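Pre-mRNA-processing-splicing factor 8 (Cryptococcus gattii serotype B, PDB 6MWY) carries within this splicing factor a fungal intein, a Hint-family protein domain that probably excises itself from its host and joins the flanking segments by protein splicing. Local coordinates at residues Asp63-Glu66 / Gly67-Leu70. Sequence-based numbering, arbitrary orientation.
Sequences DVQE and GDQL
Asp-68 closes a type II beta turn, Gln-65 to Asp-68, in the loop that leads from strand 58-60 to strand 69-71 of the Hint-family intein fold. The backbone bond closes the turn, and a side-chain bond from the same residue braces it. In the first, the backbone N of Asp-68 donates to Gln-65 O at 3.2 Å, with an N-H...O angle of 160° and the donor lying above the carbonyl plane. In return the Asp-68 carboxylate reaches back to the first residue of the turn, and its OD2 accepts the backbone N-H of Gln-65 almost in line. The 2.5 Å between Asp-68 OD2 and Gln-65 N is doubtfully short and should not be read as a sign of strength. Residue 68 therefore grips both the N-H and the C=O of residue 65. A torsion of -84° about chi1 helps make this possible, setting CG beside Asp-68's own backbone N and anti to its carbonyl carbon. At the turn's third position Gly-67 has a positive phi, the backbone expected there in a type II turn.

Glu-66, at the second position, swings its CG anti to the backbone N and then bends at chi2, and its OE2 takes a hydrogen bond from the backbone N of Lys-82, tying the turn to strand 77-88. Beside the turn, Val-64 CG2 meets Leu-70 CD2 at 4.4 Å, a loose approach, and both side chains also rest on Ile-59 and Phe-195. The other methyl, Val-64 CG1, passes 4.1 Å from Asp-68 OD2, so the valine borders the carboxylate as well. Past the turn, the Gln-69 side chain folds back along its own segment, and its NE2 donates to Gly-67 O at 2.9 Å, with that oxygen only 8° out of the Gln-69 amide plane.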
# COMPACT_ATOMS: atom_id res chain seq x y z
N ASP A 63 1.41 15.07 -2.18
CA ASP A 63 2.30 15.96 -2.92
C ASP A 63 2.88 15.32 -4.17
O ASP A 63 3.56 16.01 -4.95
CB ASP A 63 3.45 16.43 -2.02
CG ASP A 63 2.98 17.36 -0.91
OD1 ASP A 63 2.00 18.11 -1.13
OD2 ASP A 63 3.58 17.34 0.18
N VAL A 64 2.64 14.02 -4.40
CA VAL A 64 3.13 13.37 -5.61
C VAL A 64 2.44 13.98 -6.82
O VAL A 64 1.20 14.02 -6.90
CB VAL A 64 2.89 11.85 -5.55
CG1 VAL A 64 3.26 11.22 -6.89
CG2 VAL A 64 3.69 11.23 -4.41
N GLN A 65 3.23 14.47 -7.78
CA GLN A 65 2.70 15.07 -8.99
C GLN A 65 3.05 14.20 -10.20
O GLN A 65 3.76 13.20 -10.10
CB GLN A 65 3.23 16.49 -9.19
CG GLN A 65 2.66 17.50 -8.21
CD GLN A 65 3.30 18.87 -8.33
OE1 GLN A 65 2.97 19.65 -9.23
NE2 GLN A 65 4.22 19.18 -7.43
N GLU A 66 2.52 14.62 -11.35
CA GLU A 66 2.73 13.91 -12.60
C GLU A 66 4.21 13.82 -12.93
O GLU A 66 4.92 14.83 -12.95
CB GLU A 66 1.98 14.62 -13.73
CG GLU A 66 2.19 14.04 -15.11
CD GLU A 66 1.46 12.73 -15.30
OE1 GLU A 66 1.90 11.92 -16.16
OE2 GLU A 66 0.46 12.50 -14.60
N GLY A 67 4.69 12.60 -13.19
CA GLY A 67 6.06 12.38 -13.57
C GLY A 67 7.05 12.28 -12.44
O GLY A 67 8.25 12.11 -12.70
N ASP A 68 6.60 12.36 -11.19
CA ASP A 68 7.51 12.26 -10.05
C ASP A 68 8.16 10.88 -10.01
O ASP A 68 7.60 9.89 -10.47
CB ASP A 68 6.76 12.54 -8.74
CG ASP A 68 6.65 14.02 -8.43
OD1 ASP A 68 7.50 14.79 -8.91
OD2 ASP A 68 5.70 14.41 -7.71
N GLN A 69 9.36 10.84 -9.44
CA GLN A 69 10.18 9.63 -9.40
C GLN A 69 10.08 9.00 -8.02
O GLN A 69 10.63 9.52 -7.05
CB GLN A 69 11.62 9.95 -9.77
CG GLN A 69 11.79 10.50 -11.18
CD GLN A 69 11.25 9.56 -12.23
OE1 GLN A 69 11.79 8.47 -12.44
NE2 GLN A 69 10.18 9.97 -12.91
N LEU A 70 9.39 7.87 -7.94
CA LEU A 70 9.28 7.08 -6.73
C LEU A 70 10.25 5.90 -6.78
O LEU A 70 10.91 5.64 -7.79
CB LEU A 70 7.85 6.58 -6.53
CG LEU A 70 6.76 7.66 -6.46
CD1 LEU A 70 5.42 7.03 -6.12
CD2 LEU A 70 7.13 8.75 -5.46